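Local structure of SPbeta prophage-derived uncharacterized protein YomS (6I5O) at the interface of chains A and B. The protein is of unconfirmed function but belongs to a phage lytic cassette of the SPbeta prophage, which suggests a part in host cell lysis. Sequence-based numbering; all coordinates share one arbitrary frame. Chains: chain A/B, SPBc2 prophage-derived uncharacterized protein YomS.

Contact 1: the interface of chains A and B. Residues chain A 73-76; chain B 67, 69-70, 78, 80.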
loop_
_atom_site.group_PDB
_atom_site.type_symbol
_atom_site.label_atom_id
_atom_site.label_comp_id
_atom_site.label_asym_id
_atom_site.label_seq_id
_atom_site.Cartn_x
_atom_site.Cartn_y
_atom_site.Cartn_z
ATOM N N LYS A 73 -2.078 -14.395 7.937
ATOM C CA LYS A 73 -1.143 -14.567 6.793
ATOM C C LYS A 73 -1.358 -15.899 6.089
ATOM O O LYS A 73 -0.821 -16.046 4.963
ATOM C CB LYS A 73 0.312 -14.450 7.218
ATOM C CG LYS A 73 0.686 -13.100 7.741
ATOM C CD LYS A 73 2.135 -12.931 8.031
ATOM C CE LYS A 73 2.989 -12.686 6.836
ATOM N NZ LYS A 73 2.768 -11.284 6.373
ATOM N N THR A 74 -2.097 -16.845 6.642
ATOM C CA THR A 74 -2.342 -18.146 5.993
ATOM C C THR A 74 -3.393 -17.997 4.910
ATOM O O THR A 74 -3.252 -18.628 3.812
ATOM C CB THR A 74 -2.683 -19.245 7.002
ATOM O OG1 THR A 74 -1.482 -19.489 7.763
ATOM C CG2 THR A 74 -3.139 -20.507 6.321
ATOM N N ASP A 75 -4.471 -17.294 5.181
ATOM C CA ASP A 75 -5.626 -17.296 4.253
ATOM C C ASP A 75 -6.147 -15.883 3.940
ATOM O O ASP A 75 -7.211 -15.778 3.315
ATOM C CB ASP A 75 -6.702 -18.180 4.848
ATOM C CG ASP A 75 -7.201 -17.750 6.213
ATOM O OD1 ASP A 75 -6.852 -16.633 6.672
ATOM O OD2 ASP A 75 -7.913 -18.556 6.880
ATOM N N PHE A 76 -5.472 -14.848 4.407
ATOM C CA PHE A 76 -5.871 -13.434 4.246
ATOM C C PHE A 76 -7.233 -13.167 4.897
ATOM O O PHE A 76 -7.809 -12.121 4.572
ATOM C CB PHE A 76 -5.826 -13.013 2.767
ATOM C CG PHE A 76 -4.439 -12.977 2.199
ATOM C CD1 PHE A 76 -3.441 -12.272 2.833
ATOM C CD2 PHE A 76 -4.092 -13.712 1.090
ATOM C CE1 PHE A 76 -2.156 -12.209 2.319
ATOM C CE2 PHE A 76 -2.818 -13.629 0.555
ATOM C CZ PHE A 76 -1.837 -12.898 1.175
ATOM N N ALA B 67 1.551 -22.285 6.996
ATOM C CA ALA B 67 1.243 -22.043 5.576
ATOM C C ALA B 67 1.200 -20.536 5.344
ATOM O O ALA B 67 0.535 -19.800 6.106
ATOM C CB ALA B 67 -0.058 -22.718 5.251
ATOM N N SER B 69 0.355 -17.488 2.603
ATOM C CA SER B 69 -0.242 -17.056 1.310
ATOM C C SER B 69 0.569 -15.922 0.667
ATOM O O SER B 69 1.096 -15.009 1.341
ATOM C CB SER B 69 -1.674 -16.699 1.457
ATOM O OG SER B 69 -2.462 -17.864 1.580
ATOM N N GLY B 70 0.625 -15.985 -0.655
ATOM C CA GLY B 70 1.208 -14.949 -1.487
ATOM C C GLY B 70 0.327 -14.748 -2.702
ATOM O O GLY B 70 -0.771 -15.347 -2.817
ATOM N N LEU B 78 -4.485 -15.599 -5.163
ATOM C CA LEU B 78 -3.873 -15.837 -3.841
ATOM C C LEU B 78 -3.684 -17.323 -3.631
ATOM O O LEU B 78 -4.476 -18.130 -4.138
ATOM C CB LEU B 78 -4.776 -15.240 -2.773
ATOM C CG LEU B 78 -5.135 -13.777 -3.026
ATOM C CD1 LEU B 78 -6.014 -13.197 -1.945
ATOM C CD2 LEU B 78 -3.911 -12.944 -3.174
ATOM N N SER B 80 -1.286 -20.495 -1.002
ATOM C CA SER B 80 -0.208 -20.912 -0.095
ATOM C C SER B 80 0.519 -22.116 -0.660
ATOM O O SER B 80 1.356 -22.701 0.014
ATOM C CB SER B 80 -0.709 -21.216 1.291
ATOM O OG SER B 80 -1.742 -22.205 1.232
HETATM O O HOH W 1 0.423 -13.923 3.816
HETATM O O HOH W 2 -3.624 -21.307 2.882
#

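Contact 2: the interface of chains A and B. Residues chain A 9-12; chain B 12-14, 118.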
loop_
_atom_site.group_PDB
_atom_site.type_symbol
_atom_site.label_atom_id
_atom_site.label_comp_id
_atom_site.label_asym_id
_atom_site.label_seq_id
_atom_site.Cartn_x
_atom_site.Cartn_y
_atom_site.Cartn_z
ATOM N N VAL A 9 20.451 7.095 -0.784
ATOM C CA VAL A 9 20.549 6.218 0.393
ATOM C C VAL A 9 19.784 4.944 0.140
ATOM O O VAL A 9 18.672 4.983 -0.466
ATOM C CB VAL A 9 20.078 6.903 1.698
ATOM C CG1 VAL A 9 20.960 8.103 1.999
ATOM C CG2 VAL A 9 18.634 7.263 1.667
ATOM N N ILE A 10 20.314 3.852 0.643
ATOM C CA ILE A 10 19.616 2.556 0.676
ATOM C C ILE A 10 18.842 2.527 1.960
ATOM O O ILE A 10 19.436 2.690 3.053
ATOM C CB ILE A 10 20.648 1.399 0.616
ATOM C CG1 ILE A 10 21.316 1.427 -0.759
ATOM C CG2 ILE A 10 19.990 0.078 0.960
ATOM C CD1 ILE A 10 22.664 0.711 -0.778
ATOM N N THR A 11 17.547 2.289 1.902
ATOM C CA THR A 11 16.683 2.336 3.077
ATOM C C THR A 11 16.313 0.973 3.572
ATOM O O THR A 11 15.897 0.105 2.753
ATOM C CB THR A 11 15.407 3.147 2.821
ATOM O OG1 THR A 11 14.681 2.597 1.730
ATOM C CG2 THR A 11 15.751 4.579 2.507
ATOM N N ILE A 12 16.418 0.744 4.880
ATOM C CA ILE A 12 15.927 -0.492 5.508
ATOM C C ILE A 12 15.120 -0.091 6.742
ATOM O O ILE A 12 15.333 0.978 7.318
ATOM C CB ILE A 12 17.112 -1.391 5.910
ATOM C CG1 ILE A 12 18.001 -0.746 6.976
ATOM C CG2 ILE A 12 17.915 -1.777 4.669
ATOM C CD1 ILE A 12 19.044 -1.697 7.575
ATOM N N ILE B 12 16.416 4.294 -2.242
ATOM C CA ILE B 12 16.316 3.051 -3.007
ATOM C C ILE B 12 16.304 1.898 -2.009
ATOM O O ILE B 12 16.849 2.026 -0.913
ATOM C CB ILE B 12 17.459 2.914 -4.016
ATOM C CG1 ILE B 12 18.828 2.732 -3.332
ATOM C CG2 ILE B 12 17.442 4.087 -4.977
ATOM C CD1 ILE B 12 19.958 2.413 -4.265
ATOM N N PRO B 13 15.708 0.760 -2.352
ATOM C CA PRO B 13 15.719 -0.390 -1.444
ATOM C C PRO B 13 17.048 -1.104 -1.496
ATOM O O PRO B 13 17.763 -1.059 -2.472
ATOM C CB PRO B 13 14.657 -1.297 -2.045
ATOM C CG PRO B 13 14.640 -0.964 -3.505
ATOM C CD PRO B 13 14.913 0.528 -3.584
ATOM N N ASP B 14 17.301 -1.896 -0.448
ATOM C CA ASP B 14 18.289 -2.996 -0.507
ATOM C C ASP B 14 17.600 -4.186 -1.152
ATOM O O ASP B 14 16.414 -4.401 -0.897
ATOM C CB ASP B 14 18.715 -3.361 0.926
ATOM C CG ASP B 14 19.934 -4.246 0.965
ATOM O OD1 ASP B 14 20.810 -4.117 0.103
ATOM O OD2 ASP B 14 20.022 -5.072 1.901
ATOM N N SER B 118 13.942 -4.528 0.643
ATOM C CA SER B 118 13.730 -3.827 1.952
ATOM C C SER B 118 12.782 -2.633 1.770
ATOM O O SER B 118 12.197 -2.402 0.670
ATOM C CB SER B 118 15.026 -3.378 2.528
ATOM O OG SER B 118 15.594 -2.306 1.787
#

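Contact 3: the interface of chains A and B. Residues chain A 13, 40, 117-118; chain B 37, 39, 94-95.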
loop_
_atom_site.group_PDB
_atom_site.type_symbol
_atom_site.label_atom_id
_atom_site.label_comp_id
_atom_site.label_asym_id
_atom_site.label_seq_id
_atom_site.Cartn_x
_atom_site.Cartn_y
_atom_site.Cartn_z
ATOM N N PRO A 13 14.160 -0.936 7.122
ATOM C CA PRO A 13 13.363 -0.641 8.315
ATOM C C PRO A 13 14.149 -0.929 9.573
ATOM O O PRO A 13 15.074 -1.743 9.593
ATOM C CB PRO A 13 12.211 -1.634 8.224
ATOM C CG PRO A 13 12.793 -2.789 7.450
ATOM C CD PRO A 13 13.731 -2.183 6.472
ATOM N N GLU A 40 4.108 -1.417 11.670
ATOM C CA GLU A 40 3.444 -2.704 11.400
ATOM C C GLU A 40 3.852 -3.710 12.483
ATOM O O GLU A 40 4.951 -3.646 12.993
ATOM C CB GLU A 40 3.854 -3.256 10.010
ATOM C CG GLU A 40 3.547 -2.331 8.843
ATOM C CD GLU A 40 4.104 -2.822 7.513
ATOM O OE1 GLU A 40 5.361 -3.227 7.398
ATOM O OE2 GLU A 40 3.289 -2.675 6.565
ATOM N N VAL A 117 7.878 -3.516 12.725
ATOM C CA VAL A 117 8.636 -2.971 11.588
ATOM C C VAL A 117 8.292 -1.499 11.454
ATOM O O VAL A 117 7.084 -1.131 11.519
ATOM C CB VAL A 117 8.283 -3.736 10.310
ATOM C CG1 VAL A 117 9.112 -3.292 9.149
ATOM C CG2 VAL A 117 8.385 -5.253 10.512
ATOM N N SER A 118 9.298 -0.669 11.224
ATOM C CA SER A 118 9.120 0.782 10.997
ATOM C C SER A 118 8.918 1.106 9.524
ATOM O O SER A 118 8.840 0.225 8.655
ATOM C CB SER A 118 10.250 1.556 11.574
ATOM O OG SER A 118 11.450 1.422 10.766
ATOM N N HIS B 37 16.452 -7.761 7.542
ATOM C CA HIS B 37 15.840 -6.430 7.399
ATOM C C HIS B 37 14.909 -6.344 6.193
ATOM O O HIS B 37 14.446 -5.231 5.881
ATOM C CB HIS B 37 16.885 -5.336 7.378
ATOM C CG HIS B 37 17.868 -5.390 6.263
ATOM N ND1 HIS B 37 19.236 -5.220 6.417
ATOM C CD2 HIS B 37 17.678 -5.491 4.933
ATOM C CE1 HIS B 37 19.822 -5.205 5.251
ATOM N NE2 HIS B 37 18.909 -5.404 4.310
ATOM N N ARG B 39 11.585 -6.774 3.579
ATOM C CA ARG B 39 10.141 -6.574 3.692
ATOM C C ARG B 39 9.334 -7.457 2.752
ATOM O O ARG B 39 8.205 -7.831 3.114
ATOM C CB ARG B 39 9.756 -5.117 3.438
ATOM C CG ARG B 39 10.287 -4.061 4.415
ATOM C CD ARG B 39 9.868 -2.633 3.799
ATOM N NE ARG B 39 10.401 -1.482 4.464
ATOM C CZ ARG B 39 9.828 -0.881 5.515
ATOM N NH1 ARG B 39 8.754 -1.443 6.036
ATOM N NH2 ARG B 39 10.335 0.227 6.040
ATOM N N ALA B 94 7.873 -9.011 6.118
ATOM C CA ALA B 94 8.605 -8.098 7.001
ATOM C C ALA B 94 8.581 -8.552 8.463
ATOM O O ALA B 94 9.548 -8.298 9.181
ATOM C CB ALA B 94 8.051 -6.706 6.887
ATOM N N GLY B 95 7.480 -9.137 8.885
ATOM C CA GLY B 95 7.281 -9.515 10.278
ATOM C C GLY B 95 7.532 -10.994 10.520
ATOM O O GLY B 95 7.096 -11.488 11.571
HETATM O O HOH W 3 6.891 -3.714 5.276
#

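Contact 1: the interface of chains A and B
Hydrogen bonds tie the A:Lys73–A:Thr74 loop to B:Ala67 and B:Ser69. The amide B:Ser69 N donates to A:Lys73 O at 3.0 Å, nearly straight (167° at the hydrogen). Both hydroxyls act as donors to backbone carbonyls: A:Thr74 OG1 reaches B:Ala67 O at 2.6 Å, in the plane of that carbonyl, whereas B:Ser69 OG comes to A:Thr74 O from well above the carbonyl plane. In A:Thr74 the hydroxyl lies anti to the carbonyl carbon (chi1 -68°), which leaves CG2 anti to the backbone N and beside the methyl of B:Ala67.

Waters extend this network. Water 1 links A:Lys73 O with B:Ser69 O, and water 2 joins A:Thr74 O, 2.9 Å away, to the hydroxyl B:Ser80 OG.

B:Ser69 CB packs on one face of the A:Phe76 ring, over its CE2 rim (3.4 Å from CE2), while B:Leu78 CD1 meets CD2 at the rim from the opposite side (3.6 Å). B:Ser69 thus serves both the polar and the apolar halves.

On chain A the site is a loop just after strand 70-72; on chain B it takes in the end of strand 65-67, the connection holding B:Ser69 that leads into strand 70-72, strand 78-79 and B:Ser80 just after it.

Contact 2: the interface of chains A and B
Strand 8-13 of chain A runs parallel to strand 8-13 of chain B, with A:Ile10 paired to B:Ile12 and A:Thr11 to B:Pro13, and the C-terminal B:Ser118 closes the patch. The two copies of the strand are therefore shifted by two residues relative to one another. B:Ile12 uses both its backbone groups: its N donates to A:Val9 O at 3.0 Å, and its O accepts from A:Thr11 N at 2.9 Å.

Where B:Asp14 N would be next to meet A:Thr11 O, the B:Ser118 hydroxyl is inserted between them. B:Ser118 OG, set between its own backbone N and carbonyl carbon (chi1 70°), donates to A:Thr11 O at 2.6 Å in the plane of that carbonyl. The same hydroxyl accepts from B:Asp14 N at 2.8 Å, and so relays the bonding from one chain to the other.

The two branches of A:Ile10 fit between B:Ile12 and B:Asp14 on one face of the strand pair. CG1 packs on B:Ile12 CG1 at 3.8 Å, while CG2, anti to the backbone N, rests against B:Asp14 CB at 3.7 Å. Further along, A:Ile12 CG2 lies 3.9 Å from B:Ser118 CB.

The paired strands form an N-terminal arm that projects from the rest of each chain, and B:Ser118 anchors its base at the C terminus.

Contact 3: the interface of chains A and B
An extended B:Arg39 side chain, with CG anti to the carbonyl carbon (chi1 -63°) and chi2 and chi3 near 180°, carries its guanidinium to the C-terminal carboxyl oxygen A:Ser118 O, where the terminal negative charge would favour it. NH1 and NH2 grip that oxygen end-on, at 3.1 Å from NH1 and 3.0 Å from NH2 to A:Ser118 O. The oxygen lies close to the guanidinium plane. NH1 approaches nearly along the C=O axis, whereas NH2 stands above the carboxyl plane.

A:Pro13 covers one face of the guanidinium near its rim, its CB 3.4 Å from NH2 of B:Arg39, and its CD lies against B:His37 O. A:Val117 presents both methyls: CG1 to B:Arg39 NH1 at 3.6 Å, and CG2 to B:Ala94, 3.9 Å from its CB.

Water 3, at the guanidinium edge and in its plane, bridges B:Arg39 NH1 to the carboxylate oxygen A:Glu40 OE1. The two charged groups do not touch, with NH1 and OE1 4.1 Å apart and their planes turned by 64°, but their opposite charges may favour this placement.

The site fastens the C terminus of chain A, with the end of its strand 8-13 and the start of strand 40-46, to loops of chain B, and probably supports subunit association.

Contacts 2 and 3 are neighbours, their C-alpha centres about 12 Å apart, while contact 1 lies about 18 Å from contact 3 and about 26 Å from contact 2. Strand 8-13 of chain A joins the nearer pair, giving residues 9-12 to contact 2 and its last residue to contact 3. Residue 118 plays different roles on the two chains, giving its hydroxyl on chain B (contact 2) and its terminal carboxyl oxygen on chain A (contact 3), in keeping with an interface that is not an exact two-fold. Such a heterologous, side-by-side pairing could repeat around the five-chain assembly, whose biological relevance the structure alone does not show.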